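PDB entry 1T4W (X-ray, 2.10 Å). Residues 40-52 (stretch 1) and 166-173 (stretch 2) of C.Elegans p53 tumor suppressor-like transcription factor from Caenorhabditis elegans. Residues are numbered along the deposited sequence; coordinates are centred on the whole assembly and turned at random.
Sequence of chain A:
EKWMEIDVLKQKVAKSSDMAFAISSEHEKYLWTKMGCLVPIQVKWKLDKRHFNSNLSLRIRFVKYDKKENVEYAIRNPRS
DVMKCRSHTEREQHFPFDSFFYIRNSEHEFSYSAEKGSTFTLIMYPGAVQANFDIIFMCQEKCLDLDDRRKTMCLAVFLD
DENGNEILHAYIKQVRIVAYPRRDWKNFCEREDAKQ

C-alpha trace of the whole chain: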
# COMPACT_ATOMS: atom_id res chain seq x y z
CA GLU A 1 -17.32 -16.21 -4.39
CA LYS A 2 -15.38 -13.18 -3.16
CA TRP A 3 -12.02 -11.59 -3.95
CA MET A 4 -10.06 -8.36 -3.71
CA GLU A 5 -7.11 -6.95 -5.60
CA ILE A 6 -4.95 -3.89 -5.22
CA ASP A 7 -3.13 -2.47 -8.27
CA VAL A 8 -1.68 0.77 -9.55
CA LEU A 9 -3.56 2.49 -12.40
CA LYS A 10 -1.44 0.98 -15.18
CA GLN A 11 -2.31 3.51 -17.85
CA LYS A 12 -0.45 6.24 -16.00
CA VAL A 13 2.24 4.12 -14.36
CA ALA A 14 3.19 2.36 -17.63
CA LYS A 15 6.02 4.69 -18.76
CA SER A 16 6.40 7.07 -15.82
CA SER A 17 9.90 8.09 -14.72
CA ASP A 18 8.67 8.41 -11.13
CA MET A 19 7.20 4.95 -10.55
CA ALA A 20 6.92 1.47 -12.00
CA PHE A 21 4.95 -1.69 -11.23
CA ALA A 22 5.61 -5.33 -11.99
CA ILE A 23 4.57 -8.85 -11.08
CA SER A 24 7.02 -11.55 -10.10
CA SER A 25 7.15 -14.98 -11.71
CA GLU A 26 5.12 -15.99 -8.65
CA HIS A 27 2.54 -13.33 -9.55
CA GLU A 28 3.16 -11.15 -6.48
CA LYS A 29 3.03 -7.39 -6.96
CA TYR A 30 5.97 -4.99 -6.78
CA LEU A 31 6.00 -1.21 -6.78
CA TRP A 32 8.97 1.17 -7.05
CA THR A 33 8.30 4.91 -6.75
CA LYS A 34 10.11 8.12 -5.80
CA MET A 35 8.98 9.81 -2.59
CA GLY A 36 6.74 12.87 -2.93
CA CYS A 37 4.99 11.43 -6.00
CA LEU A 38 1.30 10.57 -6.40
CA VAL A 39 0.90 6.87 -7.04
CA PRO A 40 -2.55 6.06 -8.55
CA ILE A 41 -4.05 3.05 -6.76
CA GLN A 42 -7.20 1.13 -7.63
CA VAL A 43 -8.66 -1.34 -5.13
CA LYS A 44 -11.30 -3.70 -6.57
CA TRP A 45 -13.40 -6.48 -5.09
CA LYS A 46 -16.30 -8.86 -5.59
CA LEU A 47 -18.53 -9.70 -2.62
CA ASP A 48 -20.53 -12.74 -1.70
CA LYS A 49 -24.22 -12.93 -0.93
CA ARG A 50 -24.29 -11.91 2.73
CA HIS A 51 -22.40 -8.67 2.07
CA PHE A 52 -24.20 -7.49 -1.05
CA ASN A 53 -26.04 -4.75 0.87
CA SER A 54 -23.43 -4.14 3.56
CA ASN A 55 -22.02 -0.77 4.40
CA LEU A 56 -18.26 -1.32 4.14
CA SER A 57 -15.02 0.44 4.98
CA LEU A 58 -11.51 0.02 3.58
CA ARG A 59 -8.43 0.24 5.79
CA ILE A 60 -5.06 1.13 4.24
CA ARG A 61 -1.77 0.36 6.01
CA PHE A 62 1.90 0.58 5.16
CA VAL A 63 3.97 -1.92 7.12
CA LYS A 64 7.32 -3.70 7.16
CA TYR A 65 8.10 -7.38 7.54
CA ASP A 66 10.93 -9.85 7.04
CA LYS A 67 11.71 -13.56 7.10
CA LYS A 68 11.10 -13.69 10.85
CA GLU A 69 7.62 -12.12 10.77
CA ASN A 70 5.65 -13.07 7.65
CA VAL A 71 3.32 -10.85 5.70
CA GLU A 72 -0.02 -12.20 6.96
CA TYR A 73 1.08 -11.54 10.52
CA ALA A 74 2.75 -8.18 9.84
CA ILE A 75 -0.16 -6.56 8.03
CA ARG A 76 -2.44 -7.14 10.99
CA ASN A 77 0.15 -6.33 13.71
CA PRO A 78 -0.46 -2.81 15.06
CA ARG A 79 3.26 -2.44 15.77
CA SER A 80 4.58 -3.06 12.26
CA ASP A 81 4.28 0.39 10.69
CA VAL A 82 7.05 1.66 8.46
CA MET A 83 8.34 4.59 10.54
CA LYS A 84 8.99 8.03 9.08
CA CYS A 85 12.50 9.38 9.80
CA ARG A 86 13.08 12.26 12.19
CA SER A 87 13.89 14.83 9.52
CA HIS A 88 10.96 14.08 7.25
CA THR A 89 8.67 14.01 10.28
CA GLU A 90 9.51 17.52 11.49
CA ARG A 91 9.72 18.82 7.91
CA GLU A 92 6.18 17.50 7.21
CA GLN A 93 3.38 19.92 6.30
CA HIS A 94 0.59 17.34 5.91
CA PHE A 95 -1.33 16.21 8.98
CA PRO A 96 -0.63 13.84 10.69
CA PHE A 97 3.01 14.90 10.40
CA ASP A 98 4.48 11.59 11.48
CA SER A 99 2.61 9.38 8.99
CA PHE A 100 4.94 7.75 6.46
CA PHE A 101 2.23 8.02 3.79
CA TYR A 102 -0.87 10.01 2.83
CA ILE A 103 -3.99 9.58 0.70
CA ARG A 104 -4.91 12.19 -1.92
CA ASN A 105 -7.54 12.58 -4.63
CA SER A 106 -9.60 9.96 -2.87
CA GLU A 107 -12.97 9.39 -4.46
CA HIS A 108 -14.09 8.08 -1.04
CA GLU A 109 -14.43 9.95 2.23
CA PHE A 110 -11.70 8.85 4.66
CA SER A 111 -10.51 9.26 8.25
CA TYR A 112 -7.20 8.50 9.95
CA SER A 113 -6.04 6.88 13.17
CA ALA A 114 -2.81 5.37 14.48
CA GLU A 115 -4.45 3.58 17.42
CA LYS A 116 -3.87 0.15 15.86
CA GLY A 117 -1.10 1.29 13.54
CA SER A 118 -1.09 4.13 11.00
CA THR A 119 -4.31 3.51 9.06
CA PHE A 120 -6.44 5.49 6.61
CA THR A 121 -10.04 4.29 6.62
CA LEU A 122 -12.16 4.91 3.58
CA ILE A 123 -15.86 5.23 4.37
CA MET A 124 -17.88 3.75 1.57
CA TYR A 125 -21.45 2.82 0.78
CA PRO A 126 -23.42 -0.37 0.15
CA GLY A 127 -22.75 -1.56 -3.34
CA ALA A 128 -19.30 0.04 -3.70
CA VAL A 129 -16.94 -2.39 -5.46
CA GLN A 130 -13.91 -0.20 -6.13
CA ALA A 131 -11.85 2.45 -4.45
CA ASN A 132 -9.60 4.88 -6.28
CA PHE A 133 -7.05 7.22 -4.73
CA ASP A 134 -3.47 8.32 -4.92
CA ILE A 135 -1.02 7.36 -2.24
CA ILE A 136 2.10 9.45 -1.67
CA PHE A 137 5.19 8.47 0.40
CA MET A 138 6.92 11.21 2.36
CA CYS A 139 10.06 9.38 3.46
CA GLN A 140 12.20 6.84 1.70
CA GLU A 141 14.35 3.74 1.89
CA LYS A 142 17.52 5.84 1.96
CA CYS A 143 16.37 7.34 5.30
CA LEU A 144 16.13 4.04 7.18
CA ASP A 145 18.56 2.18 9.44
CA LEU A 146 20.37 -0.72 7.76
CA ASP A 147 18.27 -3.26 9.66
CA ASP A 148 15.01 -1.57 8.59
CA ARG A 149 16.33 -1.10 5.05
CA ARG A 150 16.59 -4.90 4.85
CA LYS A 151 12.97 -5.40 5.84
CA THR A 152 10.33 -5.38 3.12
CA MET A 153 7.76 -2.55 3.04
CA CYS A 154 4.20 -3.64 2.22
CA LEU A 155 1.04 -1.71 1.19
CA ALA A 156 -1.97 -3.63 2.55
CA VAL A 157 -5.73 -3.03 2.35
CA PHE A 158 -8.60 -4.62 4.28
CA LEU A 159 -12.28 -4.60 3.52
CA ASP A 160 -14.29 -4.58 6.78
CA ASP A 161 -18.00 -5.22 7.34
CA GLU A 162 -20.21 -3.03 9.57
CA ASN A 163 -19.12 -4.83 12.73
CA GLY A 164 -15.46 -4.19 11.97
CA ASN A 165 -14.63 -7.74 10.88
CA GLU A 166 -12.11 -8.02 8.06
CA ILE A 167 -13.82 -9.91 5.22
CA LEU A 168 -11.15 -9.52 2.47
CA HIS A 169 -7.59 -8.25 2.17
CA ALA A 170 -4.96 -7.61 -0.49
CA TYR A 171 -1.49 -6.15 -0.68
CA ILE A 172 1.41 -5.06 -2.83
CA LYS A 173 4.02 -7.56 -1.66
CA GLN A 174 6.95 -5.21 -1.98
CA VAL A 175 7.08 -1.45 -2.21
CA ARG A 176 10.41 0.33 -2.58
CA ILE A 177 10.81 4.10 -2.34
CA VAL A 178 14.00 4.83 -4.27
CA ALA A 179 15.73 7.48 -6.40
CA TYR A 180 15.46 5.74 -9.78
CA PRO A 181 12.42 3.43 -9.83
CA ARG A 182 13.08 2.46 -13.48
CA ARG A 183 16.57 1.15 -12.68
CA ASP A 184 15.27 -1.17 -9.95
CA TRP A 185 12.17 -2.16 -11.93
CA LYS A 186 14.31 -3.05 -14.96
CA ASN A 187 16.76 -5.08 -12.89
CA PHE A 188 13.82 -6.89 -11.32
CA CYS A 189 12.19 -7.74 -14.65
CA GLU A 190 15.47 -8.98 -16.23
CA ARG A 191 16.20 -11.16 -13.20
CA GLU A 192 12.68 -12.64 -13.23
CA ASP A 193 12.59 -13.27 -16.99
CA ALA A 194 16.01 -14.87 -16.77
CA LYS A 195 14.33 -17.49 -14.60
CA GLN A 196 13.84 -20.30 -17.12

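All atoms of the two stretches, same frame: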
# COMPACT_ATOMS: atom_id res chain seq x y z
N PRO A 40 -1.13 6.37 -8.32
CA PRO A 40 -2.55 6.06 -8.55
C PRO A 40 -2.89 4.60 -8.25
O PRO A 40 -2.47 3.69 -8.95
CB PRO A 40 -2.76 6.42 -10.03
CG PRO A 40 -1.41 6.06 -10.64
CD PRO A 40 -0.40 6.53 -9.60
N ILE A 41 -3.65 4.39 -7.18
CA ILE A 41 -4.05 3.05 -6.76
C ILE A 41 -5.52 2.78 -7.07
O ILE A 41 -6.38 3.68 -7.01
CB ILE A 41 -3.89 2.85 -5.22
CG1 ILE A 41 -2.44 3.11 -4.77
CG2 ILE A 41 -4.39 1.43 -4.80
CD1 ILE A 41 -1.40 2.12 -5.35
N GLN A 42 -5.81 1.53 -7.41
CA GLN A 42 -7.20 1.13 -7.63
C GLN A 42 -7.42 -0.15 -6.84
O GLN A 42 -6.72 -1.13 -7.07
CB GLN A 42 -7.47 0.84 -9.10
CG GLN A 42 -7.28 2.04 -10.01
CD GLN A 42 -8.01 1.88 -11.32
OE1 GLN A 42 -7.87 0.85 -12.00
NE2 GLN A 42 -8.80 2.88 -11.69
N VAL A 43 -8.35 -0.13 -5.90
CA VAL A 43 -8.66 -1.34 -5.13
C VAL A 43 -10.01 -1.87 -5.65
O VAL A 43 -10.98 -1.13 -5.70
CB VAL A 43 -8.77 -1.05 -3.61
CG1 VAL A 43 -9.16 -2.34 -2.85
CG2 VAL A 43 -7.41 -0.51 -3.08
N LYS A 44 -10.06 -3.14 -6.04
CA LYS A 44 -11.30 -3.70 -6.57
C LYS A 44 -11.67 -4.97 -5.82
O LYS A 44 -10.80 -5.67 -5.29
CB LYS A 44 -11.15 -4.01 -8.07
CG LYS A 44 -10.97 -2.78 -8.96
CD LYS A 44 -10.64 -3.21 -10.39
CE LYS A 44 -10.61 -2.02 -11.37
NZ LYS A 44 -10.37 -2.48 -12.78
N TRP A 45 -12.96 -5.26 -5.75
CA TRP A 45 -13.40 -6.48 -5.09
C TRP A 45 -14.76 -6.97 -5.58
O TRP A 45 -15.51 -6.23 -6.21
CB TRP A 45 -13.45 -6.29 -3.56
CG TRP A 45 -14.35 -5.18 -3.07
CD1 TRP A 45 -15.69 -5.27 -2.76
CD2 TRP A 45 -14.00 -3.80 -2.90
NE1 TRP A 45 -16.18 -4.04 -2.41
CE2 TRP A 45 -15.17 -3.11 -2.49
CE3 TRP A 45 -12.81 -3.07 -3.06
CZ2 TRP A 45 -15.19 -1.73 -2.24
CZ3 TRP A 45 -12.82 -1.70 -2.82
CH2 TRP A 45 -14.01 -1.04 -2.41
N LYS A 46 -15.03 -8.24 -5.29
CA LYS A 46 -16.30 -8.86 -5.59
C LYS A 46 -16.76 -9.49 -4.27
O LYS A 46 -16.01 -10.21 -3.61
CB LYS A 46 -16.18 -9.94 -6.65
CG LYS A 46 -17.55 -10.51 -7.01
CD LYS A 46 -17.52 -12.03 -7.00
CE LYS A 46 -18.93 -12.61 -7.00
NZ LYS A 46 -18.89 -14.10 -6.96
N LEU A 47 -17.99 -9.19 -3.88
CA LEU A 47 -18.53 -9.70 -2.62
C LEU A 47 -19.48 -10.86 -2.78
O LEU A 47 -20.05 -11.08 -3.84
CB LEU A 47 -19.25 -8.58 -1.88
CG LEU A 47 -18.33 -7.50 -1.32
CD1 LEU A 47 -19.16 -6.39 -0.71
CD2 LEU A 47 -17.40 -8.13 -0.29
N ASP A 48 -19.63 -11.61 -1.70
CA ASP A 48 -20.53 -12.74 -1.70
C ASP A 48 -21.94 -12.26 -1.42
O ASP A 48 -22.23 -11.05 -1.42
CB ASP A 48 -20.10 -13.77 -0.65
CG ASP A 48 -19.71 -13.13 0.67
OD1 ASP A 48 -18.64 -12.48 0.73
OD2 ASP A 48 -20.47 -13.27 1.64
N LYS A 49 -22.82 -13.21 -1.17
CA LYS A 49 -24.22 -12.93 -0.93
C LYS A 49 -24.52 -12.12 0.33
O LYS A 49 -25.17 -11.08 0.28
CB LYS A 49 -24.99 -14.26 -0.90
CG LYS A 49 -24.79 -15.11 -2.17
CD LYS A 49 -23.32 -15.51 -2.38
CE LYS A 49 -23.04 -16.00 -3.80
NZ LYS A 49 -21.59 -16.22 -4.05
N ARG A 50 -24.02 -12.59 1.47
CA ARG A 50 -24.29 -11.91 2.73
C ARG A 50 -23.80 -10.47 2.86
O ARG A 50 -24.25 -9.75 3.75
CB ARG A 50 -23.75 -12.74 3.89
CG ARG A 50 -22.28 -13.05 3.82
CD ARG A 50 -21.82 -13.62 5.15
NE ARG A 50 -22.25 -12.76 6.24
CZ ARG A 50 -21.90 -12.92 7.51
NH1 ARG A 50 -21.11 -13.93 7.87
NH2 ARG A 50 -22.35 -12.07 8.43
N HIS A 51 -22.91 -10.03 1.98
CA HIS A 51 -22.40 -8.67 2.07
C HIS A 51 -22.96 -7.72 1.02
O HIS A 51 -22.79 -6.50 1.10
CB HIS A 51 -20.87 -8.68 2.01
CG HIS A 51 -20.24 -9.54 3.06
ND1 HIS A 51 -20.32 -9.25 4.41
CD2 HIS A 51 -19.57 -10.71 2.97
CE1 HIS A 51 -19.73 -10.21 5.10
NE2 HIS A 51 -19.26 -11.11 4.25
N PHE A 52 -23.65 -8.29 0.04
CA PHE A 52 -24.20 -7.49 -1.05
C PHE A 52 -24.76 -6.12 -0.65
O PHE A 52 -24.55 -5.14 -1.36
CB PHE A 52 -25.29 -8.26 -1.79
CG PHE A 52 -25.73 -7.59 -3.05
CD1 PHE A 52 -24.93 -7.64 -4.20
CD2 PHE A 52 -26.92 -6.87 -3.09
CE1 PHE A 52 -25.31 -6.98 -5.36
CE2 PHE A 52 -27.31 -6.20 -4.25
CZ PHE A 52 -26.51 -6.26 -5.39
N GLU A 166 -12.78 -8.01 9.35
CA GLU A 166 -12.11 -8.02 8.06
C GLU A 166 -12.78 -9.14 7.25
O GLU A 166 -12.92 -10.26 7.76
CB GLU A 166 -10.63 -8.36 8.20
CG GLU A 166 -9.96 -8.70 6.88
CD GLU A 166 -8.58 -9.35 7.04
OE1 GLU A 166 -7.88 -9.05 8.03
OE2 GLU A 166 -8.18 -10.15 6.16
N ILE A 167 -13.22 -8.85 6.03
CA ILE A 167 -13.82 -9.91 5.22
C ILE A 167 -12.95 -10.24 3.99
O ILE A 167 -13.06 -11.33 3.41
CB ILE A 167 -15.29 -9.60 4.80
CG1 ILE A 167 -15.38 -8.33 3.96
CG2 ILE A 167 -16.16 -9.43 6.05
CD1 ILE A 167 -16.82 -8.07 3.46
N LEU A 168 -12.08 -9.31 3.60
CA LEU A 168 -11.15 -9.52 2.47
C LEU A 168 -9.93 -8.66 2.70
O LEU A 168 -10.00 -7.67 3.43
CB LEU A 168 -11.77 -9.11 1.13
CG LEU A 168 -12.81 -10.00 0.43
CD1 LEU A 168 -13.51 -9.19 -0.66
CD2 LEU A 168 -12.13 -11.21 -0.16
N HIS A 169 -8.83 -9.02 2.06
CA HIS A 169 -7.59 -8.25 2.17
C HIS A 169 -6.79 -8.42 0.90
O HIS A 169 -7.07 -9.32 0.11
CB HIS A 169 -6.74 -8.68 3.38
CG HIS A 169 -6.05 -10.01 3.25
ND1 HIS A 169 -6.73 -11.20 3.22
CD2 HIS A 169 -4.73 -10.33 3.19
CE1 HIS A 169 -5.87 -12.21 3.15
NE2 HIS A 169 -4.65 -11.70 3.13
N ALA A 170 -5.82 -7.54 0.69
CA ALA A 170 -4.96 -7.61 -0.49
C ALA A 170 -3.75 -6.74 -0.19
O ALA A 170 -3.81 -5.86 0.67
CB ALA A 170 -5.68 -7.08 -1.74
N TYR A 171 -2.66 -6.97 -0.90
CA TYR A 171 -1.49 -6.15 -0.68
C TYR A 171 -0.55 -6.16 -1.86
O TYR A 171 -0.65 -7.01 -2.75
CB TYR A 171 -0.73 -6.61 0.59
CG TYR A 171 -0.36 -8.08 0.59
CD1 TYR A 171 0.73 -8.54 -0.15
CD2 TYR A 171 -1.12 -9.01 1.29
CE1 TYR A 171 1.05 -9.88 -0.20
CE2 TYR A 171 -0.82 -10.38 1.25
CZ TYR A 171 0.28 -10.79 0.49
OH TYR A 171 0.60 -12.11 0.41
N ILE A 172 0.33 -5.15 -1.87
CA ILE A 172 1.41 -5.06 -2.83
C ILE A 172 2.56 -5.63 -1.98
O ILE A 172 2.99 -5.04 -0.99
CB ILE A 172 1.71 -3.64 -3.23
CG1 ILE A 172 0.53 -3.11 -4.06
CG2 ILE A 172 3.03 -3.59 -4.06
CD1 ILE A 172 0.62 -1.65 -4.42
N LYS A 173 3.00 -6.81 -2.38
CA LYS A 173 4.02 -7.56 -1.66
C LYS A 173 5.28 -6.79 -1.32
O LYS A 173 5.82 -6.89 -0.22
CB LYS A 173 4.33 -8.83 -2.47
CG LYS A 173 5.17 -9.87 -1.75
CD LYS A 173 6.57 -9.80 -2.24
CE LYS A 173 7.44 -10.94 -1.69
NZ LYS A 173 8.83 -10.82 -2.26

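The two stretches meet through a small, largely apolar contact, mostly between side chains, in which strands face each other without sharing backbone hydrogen bonds, completed by a methyl group packed on a histidine ring. The axes of strands 40-46 and 166-172 approach to 9.2 Å, and their N-to-C directions differ by 146°, so the chains run roughly antiparallel. That spacing is too wide for backbone pairing and instead leaves room for side chains. No hydrogen bond crosses the interface, and the buried surface, both sides summed, is only 253 Å².

The register shows how the contact changes along its length. Near one end, the CA atoms of Ile41 and Ile172 lie 10.5 Å apart. Both CA-to-CB bonds point toward the opposing stretch, yet the side chains just span the gap: CD1 of Ile41 lies 4.4 Å from CD1 of Ile172. Each residue has chi1 in the m well, and each gives up 21 Å² to the other stretch. Between this pair and the next, Val43 and Ala170 add little, their side chains coming no nearer than 6.0 Å to the opposite stretch.

Around Leu168 the chains draw closer, with CA of Leu168 8.5 Å from CA of Trp45. Leu168 points toward stretch 1, and its CD1 meets three consecutive residues: CD1 of Leu168 lies 4.1 Å from CB of Trp45, 4.0 Å from the carbonyl O of Lys46 and 4.0 Å from CD2 of Leu47. An apolar leucine suits this place, since its CD1 methyl packs against carbon atoms of Trp45 and Leu47 and also lies beside the Lys46 carbonyl. Trp45 presents its CB here, while its indole NE1 is hydrogen-bonded elsewhere in the structure. Lys46 directs its CA-to-CB bond away, so its approach is through the main chain.

Beyond the strand, Leu47 and His51 extend the contact to Ile167, which has the largest covered area, 65 Å². The CA-to-CB bond of Leu47 points sideways, but the end of its side chain comes nearer, bringing CD2 of Leu47 to 3.8 Å from CD1 of Ile167. CD1 of Ile167 also sits 3.7 Å from the centroid of the His51 ring and 7° off the ring normal, the geometry of a CH-pi contact over the face. With chi1 at 61° (p) and chi2 at 176° (t), Ile167 sets this methyl against both partners. His51 belongs to a type I turn from Lys49 to Phe52, in which Phe52 N donates to Lys49 O at 3.2 Å; the flat ring of His51 offers the methyl a broad surface.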